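Local coordinates for protein elongin-C (PDB 5ZB2) that links the cullin Cul3 to a substrate receptor in a yeast E3 ubiquitin ligase that polyubiquitylates RNA polymerase II and takes part in global genomic repair, at residues F19-S24 / A45-L50; D26-E31 / F53-L58. All coordinates share one frame; numbering follows the deposited sequence.

How the interactions relate
From the N terminus, strand 19-23 runs out, a short turn leads into strand 29-33, and the two pair as an antiparallel hairpin, in which Leu-22 O lies 2.6 Å from Tyr-30 N in a probable hydrogen bond. Interaction 1 closes the first long loop when 45-50 returns to lie parallel to 19-24. Interaction 2 closes the second, where 53-58, the start of helix 55-71, meets 26-31. The two closures cross, since their segments alternate along the chain. Together they join the three-stranded sheet, ordered 29-33, 19-23, 47-49, to its first long helix, within the POZ-type region of this Skp1-family protein.

Interaction 1. Residues F19-S24 / A45-L50; sequences FVTLVS and AGRIEL
Val-23 and its neighbours on 45-50 are joined by two backbone hydrogen bonds: Val-23 N gives one to Ile-48 O at 3.0 Å, and Val-23 O accepts one from Leu-50 N. They make a parallel pairing, the segment axes 12° apart. Arg-47 is worth following outward. Its CB lies 3.5 Å from Thr-21 CG2 and its CG also touches that methyl; the chain then runs extended to NE, and beyond it the guanidinium lies over Val-23 CG2. This second methyl sits against one face, offset toward the rim, with NH2 its closest atom at 3.4 Å. NH1 makes a salt bridge within its own strand, 2.7 Å to Glu-49 OE2, in the guanidinium plane. On the opposite face of the sheet from Arg-47, Leu-22 CD1 reaches Leu-50 CD1 at 3.6 Å and Ile-48 CB. Toward the start of strand 19-23, both methyls of Val-20 lie against Ala-45 O, CG2 the nearer at 3.2 Å, and CG1 also meets Ala-45 CB, next to the cis peptide leading into Gly-46. An alanine in place of Val-20 would probably open a gap at Ala-45, leaving its carbonyl without the two methyl groups beside it and its CB without CG1. Strand 19-23 is the middle strand, with 29-33 on its other edge; on the face carrying Leu-22, that residue and Leu-50 pack on Leu-58 of helix 55-71.

Interaction 2. Residues D26-E31 / F53-L58; sequences DDKEYE and FDSHIL
Asp-26 and Ser-55 bring the two backbones closest, their CA atoms 6.5 Å apart, and at Tyr-30 and Leu-58 the CA separation is 8.0 Å. Ser-55, in the first turn of the helix, buries more surface here than any other residue. Its OG gives a weak hydrogen bond to Asp-26 OD2 at 3.3 Å, and the aliphatic part of Lys-28 comes against the same hydroxyl, CD being 3.4 Å from OG. Tyr-30 also meets this residue. Its side chain starts toward the helix, with CG anti to the carbonyl carbon (chi1 -61°), and the hydroxyl OH ends 3.1 Å from Ser-55 O and 3.5 Å from Ser-55 CB. One turn on, Tyr-30 CE1 touches Leu-58 CB at 4.2 Å, the two side chains crossing at about a right angle. Mostly at the surface, the contact thus combines a weak Ser-Asp hydrogen bond, the close approach of the tyrosine hydroxyl to Ser-55 and the flank of a lysine. It sets the turn before strand 29-33, and the start of that strand, against the first turn of helix 55-71. On the inner side Leu-58 continues onto Leu-22 of strand 19-23, while Ile-57 packs on Ala-97 of helix 91-101.

Interaction 1. Residues F19-S24 / A45-L50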
loop_
_atom_site.group_PDB
_atom_site.type_symbol
_atom_site.label_atom_id
_atom_site.label_comp_id
_atom_site.label_asym_id
_atom_site.label_seq_id
_atom_site.Cartn_x
_atom_site.Cartn_y
_atom_site.Cartn_z
ATOM N N PHE B 19 12.161 45.156 30.544
ATOM C CA PHE B 19 11.918 44.563 29.236
ATOM C C PHE B 19 13.165 43.819 28.774
ATOM O O PHE B 19 14.214 43.842 29.428
ATOM C CB PHE B 19 11.523 45.630 28.201
ATOM C CG PHE B 19 10.118 46.158 28.357
ATOM C CD1 PHE B 19 9.112 45.379 28.910
ATOM C CD2 PHE B 19 9.804 47.439 27.930
ATOM C CE1 PHE B 19 7.827 45.872 29.043
ATOM C CE2 PHE B 19 8.520 47.936 28.061
ATOM C CZ PHE B 19 7.531 47.151 28.617
ATOM N N VAL B 20 13.038 43.151 27.631
ATOM C CA VAL B 20 14.133 42.417 27.005
ATOM C C VAL B 20 14.060 42.658 25.504
ATOM O O VAL B 20 13.003 42.470 24.891
ATOM C CB VAL B 20 14.068 40.909 27.317
ATOM C CG1 VAL B 20 15.187 40.160 26.602
ATOM C CG2 VAL B 20 14.140 40.675 28.819
ATOM N N THR B 21 15.178 43.070 24.914
ATOM C CA THR B 21 15.214 43.371 23.491
ATOM C C THR B 21 15.422 42.101 22.673
ATOM O O THR B 21 15.984 41.111 23.149
ATOM C CB THR B 21 16.324 44.376 23.174
ATOM O OG1 THR B 21 16.352 44.630 21.764
ATOM C CG2 THR B 21 17.685 43.852 23.617
ATOM N N LEU B 22 14.960 42.144 21.424
ATOM C CA LEU B 22 15.047 40.999 20.527
ATOM C C LEU B 22 15.220 41.505 19.102
ATOM O O LEU B 22 14.451 42.357 18.647
ATOM C CB LEU B 22 13.796 40.120 20.633
ATOM C CG LEU B 22 13.871 38.755 19.948
ATOM C CD1 LEU B 22 14.849 37.852 20.680
ATOM C CD2 LEU B 22 12.495 38.116 19.873
ATOM N N VAL B 23 16.222 40.976 18.404
ATOM C CA VAL B 23 16.568 41.424 17.061
ATOM C C VAL B 23 16.210 40.334 16.061
ATOM O O VAL B 23 16.324 39.136 16.344
ATOM C CB VAL B 23 18.064 41.790 16.962
ATOM C CG1 VAL B 23 18.408 42.299 15.567
ATOM C CG2 VAL B 23 18.421 42.830 18.009
ATOM N N SER B 24 15.780 40.764 14.877
ATOM C CA SER B 24 15.420 39.868 13.791
ATOM C C SER B 24 16.560 39.792 12.778
ATOM O O SER B 24 17.599 40.442 12.918
ATOM C CB SER B 24 14.133 40.344 13.113
ATOM O OG SER B 24 13.788 39.495 12.033
ATOM N N ALA B 45 18.031 36.752 28.559
ATOM C CA ALA B 45 18.572 37.990 28.019
ATOM C C ALA B 45 17.853 39.191 28.635
ATOM O O ALA B 45 16.817 39.007 29.270
ATOM C CB ALA B 45 18.428 37.979 26.505
ATOM N N GLY B 46 18.369 40.413 28.472
ATOM C CA GLY B 46 19.587 40.718 27.736
ATOM C C GLY B 46 19.309 41.208 26.328
ATOM O O GLY B 46 18.432 42.043 26.113
ATOM N N ARG B 47 20.066 40.677 25.368
ATOM C CA ARG B 47 19.856 40.944 23.955
ATOM C C ARG B 47 20.156 39.674 23.174
ATOM O O ARG B 47 21.167 39.013 23.423
ATOM C CB ARG B 47 20.747 42.093 23.465
ATOM C CG ARG B 47 20.571 42.459 21.998
ATOM C CD ARG B 47 21.546 43.555 21.606
ATOM N NE ARG B 47 21.310 44.072 20.259
ATOM C CZ ARG B 47 21.828 43.555 19.148
ATOM N NH1 ARG B 47 22.614 42.488 19.201
ATOM N NH2 ARG B 47 21.556 44.108 17.975
ATOM N N ILE B 48 19.278 39.338 22.232
ATOM C CA ILE B 48 19.411 38.130 21.428
ATOM C C ILE B 48 19.293 38.503 19.958
ATOM O O ILE B 48 18.459 39.333 19.581
ATOM C CB ILE B 48 18.352 37.071 21.805
ATOM C CG1 ILE B 48 18.462 36.697 23.288
ATOM C CG2 ILE B 48 18.491 35.832 20.923
ATOM C CD1 ILE B 48 19.778 36.047 23.679
ATOM N N GLU B 49 20.129 37.881 19.129
ATOM C CA GLU B 49 20.121 38.080 17.684
ATOM C C GLU B 49 19.575 36.810 17.043
ATOM O O GLU B 49 20.207 35.751 17.117
ATOM C CB GLU B 49 21.522 38.398 17.167
ATOM C CG GLU B 49 22.146 39.635 17.788
ATOM C CD GLU B 49 23.560 39.880 17.300
ATOM O OE1 GLU B 49 24.084 39.033 16.546
ATOM O OE2 GLU B 49 24.145 40.918 17.670
ATOM N N LEU B 50 18.407 36.918 16.417
ATOM C CA LEU B 50 17.734 35.775 15.812
ATOM C C LEU B 50 17.814 35.883 14.292
ATOM O O LEU B 50 16.832 36.177 13.607
ATOM C CB LEU B 50 16.281 35.697 16.287
ATOM C CG LEU B 50 16.057 35.533 17.791
ATOM C CD1 LEU B 50 14.576 35.339 18.069
ATOM C CD2 LEU B 50 16.863 34.372 18.355
#

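Interaction 2. Residues D26-E31 / F53-L58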
loop_
_atom_site.group_PDB
_atom_site.type_symbol
_atom_site.label_atom_id
_atom_site.label_comp_id
_atom_site.label_asym_id
_atom_site.label_seq_id
_atom_site.Cartn_x
_atom_site.Cartn_y
_atom_site.Cartn_z
ATOM N N ASP B 26 16.318 41.003 9.752
ATOM C CA ASP B 26 16.332 42.425 9.457
ATOM C C ASP B 26 16.653 43.207 10.728
ATOM O O ASP B 26 16.495 42.715 11.850
ATOM C CB ASP B 26 14.985 42.871 8.886
ATOM C CG ASP B 26 14.700 42.266 7.525
ATOM O OD1 ASP B 26 15.663 42.040 6.761
ATOM O OD2 ASP B 26 13.514 42.019 7.219
ATOM N N ASP B 27 17.110 44.445 10.542
ATOM C CA ASP B 27 17.514 45.265 11.677
ATOM C C ASP B 27 16.355 45.618 12.602
ATOM O O ASP B 27 16.594 46.214 13.658
ATOM C CB ASP B 27 18.189 46.542 11.177
ATOM C CG ASP B 27 19.499 46.266 10.464
ATOM O OD1 ASP B 27 20.174 45.276 10.819
ATOM O OD2 ASP B 27 19.853 47.037 9.547
ATOM N N LYS B 28 15.120 45.269 12.243
ATOM C CA LYS B 28 13.981 45.560 13.103
ATOM C C LYS B 28 14.126 44.845 14.441
ATOM O O LYS B 28 14.495 43.669 14.500
ATOM C CB LYS B 28 12.679 45.136 12.420
ATOM C CG LYS B 28 12.486 45.720 11.028
ATOM C CD LYS B 28 11.104 45.408 10.476
ATOM C CE LYS B 28 10.998 45.765 9.002
ATOM N NZ LYS B 28 11.234 47.213 8.759
ATOM N N GLU B 29 13.830 45.564 15.519
ATOM C CA GLU B 29 13.950 45.050 16.875
ATOM C C GLU B 29 12.569 44.839 17.484
ATOM O O GLU B 29 11.555 45.330 16.980
ATOM C CB GLU B 29 14.776 46.006 17.746
ATOM C CG GLU B 29 16.202 46.216 17.259
ATOM C CD GLU B 29 17.003 47.127 18.171
ATOM O OE1 GLU B 29 16.431 47.637 19.157
ATOM O OE2 GLU B 29 18.205 47.332 17.902
ATOM N N TYR B 30 12.544 44.093 18.587
ATOM C CA TYR B 30 11.310 43.810 19.306
ATOM C C TYR B 30 11.620 43.692 20.791
ATOM O O TYR B 30 12.613 43.067 21.175
ATOM C CB TYR B 30 10.649 42.519 18.807
ATOM C CG TYR B 30 10.249 42.554 17.350
ATOM C CD1 TYR B 30 11.134 42.157 16.357
ATOM C CD2 TYR B 30 8.985 42.982 16.967
ATOM C CE1 TYR B 30 10.773 42.187 15.025
ATOM C CE2 TYR B 30 8.616 43.015 15.637
ATOM C CZ TYR B 30 9.513 42.618 14.671
ATOM O OH TYR B 30 9.152 42.648 13.346
ATOM N N GLU B 31 10.768 44.292 21.617
ATOM C CA GLU B 31 10.900 44.227 23.065
ATOM C C GLU B 31 9.852 43.282 23.633
ATOM O O GLU B 31 8.725 43.213 23.132
ATOM C CB GLU B 31 10.752 45.610 23.703
ATOM C CG GLU B 31 11.811 46.612 23.269
ATOM C CD GLU B 31 12.132 47.629 24.349
ATOM O OE1 GLU B 31 12.289 47.227 25.521
ATOM O OE2 GLU B 31 12.221 48.832 24.027
ATOM N N PHE B 53 15.500 34.343 10.595
ATOM C CA PHE B 53 14.066 34.505 10.798
ATOM C C PHE B 53 13.656 35.914 10.402
ATOM O O PHE B 53 14.296 36.889 10.805
ATOM C CB PHE B 53 13.674 34.227 12.255
ATOM C CG PHE B 53 13.725 32.772 12.635
ATOM C CD1 PHE B 53 13.364 31.785 11.731
ATOM C CD2 PHE B 53 14.131 32.392 13.903
ATOM C CE1 PHE B 53 13.409 30.452 12.082
ATOM C CE2 PHE B 53 14.180 31.057 14.260
ATOM C CZ PHE B 53 13.818 30.086 13.348
ATOM N N ASP B 54 12.583 36.013 9.620
ATOM C CA ASP B 54 12.115 37.288 9.105
ATOM C C ASP B 54 11.367 38.069 10.184
ATOM O O ASP B 54 11.084 37.572 11.278
ATOM C CB ASP B 54 11.215 37.072 7.889
ATOM C CG ASP B 54 11.923 36.345 6.762
ATOM O OD1 ASP B 54 13.155 36.503 6.632
ATOM O OD2 ASP B 54 11.247 35.612 6.009
ATOM N N SER B 55 11.034 39.317 9.851
ATOM C CA SER B 55 10.398 40.206 10.817
ATOM C C SER B 55 8.989 39.742 11.159
ATOM O O SER B 55 8.563 39.834 12.317
ATOM C CB SER B 55 10.378 41.631 10.264
ATOM O OG SER B 55 11.692 42.080 9.979
ATOM N N HIS B 56 8.247 39.245 10.168
ATOM C CA HIS B 56 6.877 38.808 10.416
ATOM C C HIS B 56 6.828 37.591 11.331
ATOM O O HIS B 56 5.836 37.390 12.040
ATOM C CB HIS B 56 6.176 38.508 9.091
ATOM C CG HIS B 56 6.833 37.429 8.288
ATOM N ND1 HIS B 56 6.397 36.121 8.300
ATOM C CD2 HIS B 56 7.893 37.463 7.446
ATOM C CE1 HIS B 56 7.159 35.397 7.501
ATOM N NE2 HIS B 56 8.075 36.187 6.971
ATOM N N ILE B 57 7.884 36.773 11.337
ATOM C CA ILE B 57 7.900 35.587 12.189
ATOM C C ILE B 57 8.078 35.985 13.649
ATOM O O ILE B 57 7.299 35.576 14.518
ATOM C CB ILE B 57 9.001 34.613 11.729
ATOM C CG1 ILE B 57 8.744 34.145 10.292
ATOM C CG2 ILE B 57 9.103 33.418 12.673
ATOM C CD1 ILE B 57 7.440 33.379 10.091
ATOM N N LEU B 58 9.107 36.785 13.942
ATOM C CA LEU B 58 9.365 37.180 15.324
ATOM C C LEU B 58 8.189 37.948 15.907
ATOM O O LEU B 58 7.815 37.738 17.068
ATOM C CB LEU B 58 10.639 38.018 15.405
ATOM C CG LEU B 58 11.949 37.230 15.396
ATOM C CD1 LEU B 58 12.240 36.667 14.016
ATOM C CD2 LEU B 58 13.100 38.100 15.874
#